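Local coordinates for LanC-like protein GCR2 (Arabidopsis thaliana, PDB 3T33) that may take part in abscisic acid signalling, binds a zinc ion, and belongs to the LanC-like family of lanthionine cyclase relatives, at residues F268-N272 and S281-V285; V299-Q303 and S345-L349. The contacts are given in a common frame with arbitrary orientation. Residues are numbered along the deposited sequence.

In the fold
Both contacts belong to the LanC-like part of the chain and follow one another in series. Contact 1 folds the loop between helices 250-265 and 291-305 onto itself, about 20 Å from the centre of the chain; contact 2 packs helix 291-305 against helix 336-350, about 14 Å from that centre. Their centres are 21 Å apart and their nearest atoms about 12 Å, so they do not touch. In sequence the zinc ligands lie between these segments: Cys-288 falls between contact 1 and helix 291-305, and Cys-333 and His-334 lie just before helix 336-350. Contact 1 is near the metal, the side chain of Leu-284 being about 8 Å from zinc, whereas contact 2 lies away from it.

Contact 1 of 2, residues F268-N272 and S281-V285; sequences FPSGN and SDRLV
Residues 268-272 form a type I beta turn from Phe-268 to Gly-271, closed by Gly-271 N to Phe-268 O at 2.9 Å. Gly-271 then takes a positive phi (96/-17), where a CB would jam against the preceding carbonyl, and Phe-268 N bonds to Asn-272 O at 2.9 Å. This pairing is the classic type I turn with a G1 beta bulge. Residues 281-285 run past it, largely extended but kinked at Arg-283 (-136/-41); the closest CA atoms are those of Phe-268 and Asp-282, 7.0 Å apart. The turn and residues 281-285 belong to one irregular loop of the LanC-like fold on the approach to the zinc ligand Cys-288, and the side chain of Leu-284 comes within about 8 Å of the metal. Asp-282, chi1 t, joins the two sides. Asp-282 CB sits over a face of the Phe-268 ring, 3.9 Å from its centroid, in a CH-pi contact; with Phe-268 at chi1 m, its CZ lies 3.4 Å from Ser-281 O. Ser-270, chi1 p, donates a very short 2.4 Å hydrogen bond from OG to Asp-282 OD2. A water reinforces the link, accepting from Ser-270 N (3.1 Å) and donating to Asp-282 OD2 (2.9 Å). Asp-282 OD1 is salt-bridged to Arg-324 of helix 308-324. Asn-272, chi1 t, is buried beside Asp-282, Leu-284 and Val-285.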
ATOM      1  N   PHE A 268       6.018 -13.202 -16.913  1.00 53.74           N
ATOM      2  CA  PHE A 268       6.237 -12.890 -18.303  1.00 54.32           C
ATOM      3  C   PHE A 268       7.733 -12.840 -18.738  1.00 55.07           C
ATOM      4  O   PHE A 268       8.647 -12.614 -17.912  1.00 55.32           O
ATOM      5  CB  PHE A 268       5.504 -11.589 -18.671  1.00 54.46           C
ATOM      6  CG  PHE A 268       3.999 -11.702 -18.623  1.00 55.35           C
ATOM      7  CD1 PHE A 268       3.322 -12.643 -19.429  1.00 56.70           C
ATOM      8  CD2 PHE A 268       3.247 -10.870 -17.765  1.00 54.73           C
ATOM      9  CE1 PHE A 268       1.923 -12.751 -19.387  1.00 57.33           C
ATOM     10  CE2 PHE A 268       1.857 -10.969 -17.696  1.00 55.83           C
ATOM     11  CZ  PHE A 268       1.182 -11.919 -18.512  1.00 58.79           C
ATOM     12  N   PRO A 269       8.000 -13.089 -20.042  1.00 55.45           N
ATOM     13  CA  PRO A 269       9.342 -12.815 -20.570  1.00 54.61           C
ATOM     14  C   PRO A 269       9.842 -11.371 -20.243  1.00 53.17           C
ATOM     15  O   PRO A 269      11.048 -11.158 -20.084  1.00 53.38           O
ATOM     16  CB  PRO A 269       9.179 -13.021 -22.094  1.00 55.51           C
ATOM     17  CG  PRO A 269       7.621 -13.233 -22.359  1.00 55.55           C
ATOM     18  CD  PRO A 269       7.153 -13.811 -21.024  1.00 56.06           C
ATOM     19  N   SER A 270       8.935 -10.401 -20.150  1.00 51.07           N
ATOM     20  CA  SER A 270       9.303  -9.031 -19.721  1.00 48.93           C
ATOM     21  C   SER A 270       9.666  -8.884 -18.215  1.00 47.76           C
ATOM     22  O   SER A 270      10.226  -7.847 -17.815  1.00 47.44           O
ATOM     23  CB  SER A 270       8.181  -8.055 -20.053  1.00 48.94           C
ATOM     24  OG  SER A 270       7.139  -8.230 -19.115  1.00 48.56           O
ATOM     25  N   GLY A 271       9.341  -9.892 -17.391  1.00 45.76           N
ATOM     26  CA  GLY A 271       9.620  -9.854 -15.953  1.00 43.90           C
ATOM     27  C   GLY A 271       8.401  -9.376 -15.130  1.00 43.52           C
ATOM     28  O   GLY A 271       8.366  -9.540 -13.910  1.00 42.71           O
ATOM     29  N   ASN A 272       7.428  -8.753 -15.794  1.00 42.93           N
ATOM     30  CA  ASN A 272       6.121  -8.497 -15.200  1.00 42.48           C
ATOM     31  C   ASN A 272       5.389  -9.778 -14.831  1.00 42.89           C
ATOM     32  O   ASN A 272       5.787 -10.879 -15.259  1.00 43.99           O
ATOM     33  CB  ASN A 272       5.270  -7.582 -16.092  1.00 42.11           C
ATOM     34  CG  ASN A 272       4.025  -7.007 -15.344  1.00 40.59           C
ATOM     35  OD1 ASN A 272       3.040  -6.605 -15.962  1.00 38.68           O
ATOM     36  ND2 ASN A 272       4.075  -7.007 -14.021  1.00 37.51           N
ATOM     37  N   SER A 281      -1.840 -11.719 -21.554  1.00 62.26           N
ATOM     38  CA  SER A 281      -1.614 -10.324 -21.787  1.00 59.53           C
ATOM     39  C   SER A 281      -0.814  -9.647 -20.658  1.00 57.47           C
ATOM     40  O   SER A 281      -1.207  -9.637 -19.488  1.00 55.70           O
ATOM     41  CB  SER A 281      -2.937  -9.613 -22.015  1.00 59.81           C
ATOM     42  OG  SER A 281      -2.712  -8.237 -22.296  1.00 59.18           O
ATOM     43  N   ASP A 282       0.314  -9.094 -21.074  1.00 55.36           N
ATOM     44  CA  ASP A 282       1.257  -8.380 -20.230  1.00 53.29           C
ATOM     45  C   ASP A 282       0.906  -6.912 -20.387  1.00 51.19           C
ATOM     46  O   ASP A 282       1.378  -6.272 -21.280  1.00 50.77           O
ATOM     47  CB  ASP A 282       2.675  -8.630 -20.757  1.00 53.01           C
ATOM     48  CG  ASP A 282       3.759  -8.107 -19.823  1.00 53.30           C
ATOM     49  OD1 ASP A 282       3.482  -7.300 -18.911  1.00 52.51           O
ATOM     50  OD2 ASP A 282       4.914  -8.508 -20.014  1.00 55.76           O
ATOM     51  N   ARG A 283       0.059  -6.402 -19.499  1.00 50.07           N
ATOM     52  CA  ARG A 283      -0.409  -5.027 -19.614  1.00 49.25           C
ATOM     53  C   ARG A 283      -0.422  -4.266 -18.291  1.00 47.54           C
ATOM     54  O   ARG A 283      -0.065  -3.089 -18.248  1.00 46.82           O
ATOM     55  CB  ARG A 283      -1.803  -4.993 -20.245  1.00 49.51           C
ATOM     56  CG  ARG A 283      -2.795  -5.956 -19.613  1.00 53.10           C
ATOM     57  CD  ARG A 283      -4.061  -6.072 -20.446  1.00 56.81           C
ATOM     58  NE  ARG A 283      -5.265  -5.903 -19.637  1.00 58.36           N
ATOM     59  CZ  ARG A 283      -6.022  -4.811 -19.644  1.00 58.64           C
ATOM     60  NH1 ARG A 283      -5.703  -3.785 -20.421  1.00 58.74           N
ATOM     61  NH2 ARG A 283      -7.100  -4.745 -18.875  1.00 58.64           N
ATOM     62  N   LEU A 284      -0.839  -4.927 -17.215  1.00 45.14           N
ATOM     63  CA  LEU A 284      -0.989  -4.227 -15.930  1.00 43.81           C
ATOM     64  C   LEU A 284       0.269  -4.191 -15.037  1.00 41.62           C
ATOM     65  O   LEU A 284       0.856  -5.229 -14.718  1.00 41.91           O
ATOM     66  CB  LEU A 284      -2.206  -4.775 -15.152  1.00 43.29           C
ATOM     67  CG  LEU A 284      -3.552  -4.670 -15.918  1.00 44.13           C
ATOM     68  CD1 LEU A 284      -4.705  -5.201 -15.112  1.00 40.21           C
ATOM     69  CD2 LEU A 284      -3.891  -3.255 -16.501  1.00 43.33           C
ATOM     70  N   VAL A 285       0.674  -2.986 -14.642  1.00 39.57           N
ATOM     71  CA  VAL A 285       1.845  -2.805 -13.734  1.00 36.60           C
ATOM     72  C   VAL A 285       1.355  -1.965 -12.556  1.00 36.27           C
ATOM     73  O   VAL A 285       1.598  -0.762 -12.495  1.00 36.48           O
ATOM     74  CB  VAL A 285       3.028  -2.131 -14.479  1.00 36.70           C
ATOM     75  CG1 VAL A 285       4.269  -1.984 -13.563  1.00 32.05           C
ATOM     76  CG2 VAL A 285       3.378  -2.913 -15.753  1.00 33.20           C
TER
HETATM   77  O   HOH W   1       6.396 -10.160 -21.868  1.00 52.69           O

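Contact 2 of 2, residues V299-Q303 and S345-L349; sequences VKAAQ and SLYRL
Segments 299-303 of helix 291-305 and 345-349 of helix 336-350 run side by side in the same direction, the axes of these short segments 10.2 Å apart at 11°, with Val-299 and Leu-346 in register at a CA separation of 6.7 Å. No hydrogen bond crosses, so shape decides the fit. Val-299, chi1 t, is the main bump of its helix and enters the hollow between Ser-345, Leu-346 and Leu-349: CG1 lies 3.2 Å from Ser-345 OG and 4.1 Å from Leu-349 CB, and CG2 is 3.9 Å from Leu-346 CD2. Leu-349 (t, p) answers by filling the recess bordered by Val-299, Ala-302 and Gln-303, where the small Ala-302 lets it come close; its CD2 meets Ala-302 CB at 4.0 Å and its CD1 meets Gln-303 CG at 3.6 Å. At one edge Gln-303 NE2 approaches Arg-348 NH1 to 3.6 Å, but the polar partner of Arg-348 and Ser-345 is Glu-414 near the C-terminus. Helix 308-324, which lies between the two in sequence, covers Val-299 and Ala-302 with Ala-314, Phe-310 and Val-311. Near-parallel neighbours joined through an intervening helix are typical of the alpha/alpha toroid of LanC-like proteins.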
ATOM      1  N   VAL A 299       9.692  -8.394  -1.420  1.00 30.62           N
ATOM      2  CA  VAL A 299      10.554  -7.680  -0.460  1.00 29.80           C
ATOM      3  C   VAL A 299      10.357  -8.264   0.888  1.00 29.92           C
ATOM      4  O   VAL A 299      11.358  -8.533   1.591  1.00 30.81           O
ATOM      5  CB  VAL A 299      10.337  -6.130  -0.428  1.00 29.18           C
ATOM      6  CG1 VAL A 299      10.865  -5.510   0.899  1.00 27.66           C
ATOM      7  CG2 VAL A 299      11.002  -5.495  -1.612  1.00 27.64           C
ATOM      8  N   LYS A 300       9.087  -8.485   1.261  1.00 30.35           N
ATOM      9  CA  LYS A 300       8.762  -9.101   2.569  1.00 30.29           C
ATOM     10  C   LYS A 300       9.291 -10.548   2.632  1.00 31.11           C
ATOM     11  O   LYS A 300       9.910 -10.966   3.602  1.00 30.82           O
ATOM     12  CB  LYS A 300       7.243  -9.046   2.844  1.00 29.64           C
ATOM     13  CG  LYS A 300       6.807  -9.799   4.051  1.00 30.02           C
ATOM     14  CD  LYS A 300       7.268  -9.142   5.314  1.00 27.56           C
ATOM     15  CE  LYS A 300       6.819  -9.923   6.467  1.00 30.00           C
ATOM     16  NZ  LYS A 300       7.504  -9.498   7.745  1.00 29.47           N
ATOM     17  N   ALA A 301       9.069 -11.322   1.596  1.00 33.06           N
ATOM     18  CA  ALA A 301       9.685 -12.679   1.589  1.00 35.36           C
ATOM     19  C   ALA A 301      11.188 -12.528   1.840  1.00 36.57           C
ATOM     20  O   ALA A 301      11.758 -13.182   2.727  1.00 38.33           O
ATOM     21  CB  ALA A 301       9.426 -13.365   0.286  1.00 34.15           C
ATOM     22  N   ALA A 302      11.819 -11.612   1.115  1.00 37.52           N
ATOM     23  CA  ALA A 302      13.249 -11.432   1.254  1.00 39.92           C
ATOM     24  C   ALA A 302      13.668 -11.144   2.665  1.00 41.16           C
ATOM     25  O   ALA A 302      14.666 -11.689   3.104  1.00 41.66           O
ATOM     26  CB  ALA A 302      13.747 -10.333   0.335  1.00 39.54           C
ATOM     27  N   GLN A 303      12.937 -10.271   3.375  1.00 43.54           N
ATOM     28  CA  GLN A 303      13.281  -9.905   4.780  1.00 44.87           C
ATOM     29  C   GLN A 303      13.112 -11.067   5.756  1.00 45.37           C
ATOM     30  O   GLN A 303      13.840 -11.177   6.734  1.00 45.37           O
ATOM     31  CB  GLN A 303      12.441  -8.718   5.300  1.00 44.63           C
ATOM     32  CG  GLN A 303      13.025  -7.307   5.092  1.00 50.25           C
ATOM     33  CD  GLN A 303      11.958  -6.165   5.205  1.00 57.99           C
ATOM     34  OE1 GLN A 303      10.760  -6.427   5.461  1.00 58.71           O
ATOM     35  NE2 GLN A 303      12.393  -4.900   4.983  1.00 56.56           N
ATOM     36  N   SER A 345      10.316   0.333  -0.742  1.00 26.95           N
ATOM     37  CA  SER A 345      10.425  -0.980  -0.137  1.00 28.25           C
ATOM     38  C   SER A 345      11.810  -1.596  -0.375  1.00 28.59           C
ATOM     39  O   SER A 345      12.352  -2.289   0.482  1.00 27.94           O
ATOM     40  CB  SER A 345       9.330  -1.942  -0.685  1.00 28.13           C
ATOM     41  OG  SER A 345       9.059  -2.992   0.280  1.00 33.64           O
ATOM     42  N   LEU A 346      12.361  -1.350  -1.562  1.00 29.45           N
ATOM     43  CA  LEU A 346      13.653  -1.945  -1.969  1.00 31.47           C
ATOM     44  C   LEU A 346      14.772  -1.224  -1.173  1.00 30.87           C
ATOM     45  O   LEU A 346      15.709  -1.851  -0.637  1.00 30.76           O
ATOM     46  CB  LEU A 346      13.828  -1.798  -3.490  1.00 31.88           C
ATOM     47  CG  LEU A 346      13.010  -2.855  -4.236  1.00 31.79           C
ATOM     48  CD1 LEU A 346      12.816  -2.483  -5.676  1.00 30.79           C
ATOM     49  CD2 LEU A 346      13.737  -4.182  -4.101  1.00 29.70           C
ATOM     50  N   TYR A 347      14.536   0.060  -0.961  1.00 29.96           N
ATOM     51  CA  TYR A 347      15.417   0.880  -0.154  1.00 30.35           C
ATOM     52  C   TYR A 347      15.410   0.463   1.288  1.00 30.75           C
ATOM     53  O   TYR A 347      16.468   0.315   1.869  1.00 30.79           O
ATOM     54  CB  TYR A 347      15.033   2.370  -0.277  1.00 29.59           C
ATOM     55  CG  TYR A 347      15.887   3.300   0.554  1.00 31.45           C
ATOM     56  CD1 TYR A 347      17.311   3.366   0.382  1.00 28.26           C
ATOM     57  CD2 TYR A 347      15.302   4.131   1.518  1.00 29.31           C
ATOM     58  CE1 TYR A 347      18.082   4.257   1.155  1.00 29.94           C
ATOM     59  CE2 TYR A 347      16.081   5.038   2.278  1.00 28.94           C
ATOM     60  CZ  TYR A 347      17.462   5.084   2.077  1.00 32.08           C
ATOM     61  OH  TYR A 347      18.198   5.943   2.844  1.00 31.99           O
ATOM     62  N   ARG A 348      14.235   0.245   1.882  1.00 30.70           N
ATOM     63  CA  ARG A 348      14.209  -0.319   3.215  1.00 30.23           C
ATOM     64  C   ARG A 348      14.988  -1.627   3.298  1.00 30.51           C
ATOM     65  O   ARG A 348      15.695  -1.848   4.272  1.00 30.43           O
ATOM     66  CB  ARG A 348      12.797  -0.582   3.702  1.00 31.56           C
ATOM     67  CG  ARG A 348      11.859   0.643   3.843  1.00 33.13           C
ATOM     68  CD  ARG A 348      10.633   0.287   4.758  1.00 35.97           C
ATOM     69  NE  ARG A 348       9.740  -0.607   4.034  1.00 39.09           N
ATOM     70  CZ  ARG A 348       9.484  -1.845   4.398  1.00 41.03           C
ATOM     71  NH1 ARG A 348       9.976  -2.336   5.519  1.00 42.04           N
ATOM     72  NH2 ARG A 348       8.697  -2.582   3.639  1.00 48.44           N
ATOM     73  N   LEU A 349      14.848  -2.488   2.295  1.00 30.00           N
ATOM     74  CA  LEU A 349      15.474  -3.807   2.330  1.00 31.10           C
ATOM     75  C   LEU A 349      17.027  -3.744   2.088  1.00 32.29           C
ATOM     76  O   LEU A 349      17.747  -4.430   2.766  1.00 32.40           O
ATOM     77  CB  LEU A 349      14.840  -4.703   1.283  1.00 28.96           C
ATOM     78  CG  LEU A 349      15.512  -6.040   1.061  1.00 28.93           C
ATOM     79  CD1 LEU A 349      15.226  -6.991   2.233  1.00 27.11           C
ATOM     80  CD2 LEU A 349      15.126  -6.675  -0.286  1.00 23.72           C
TER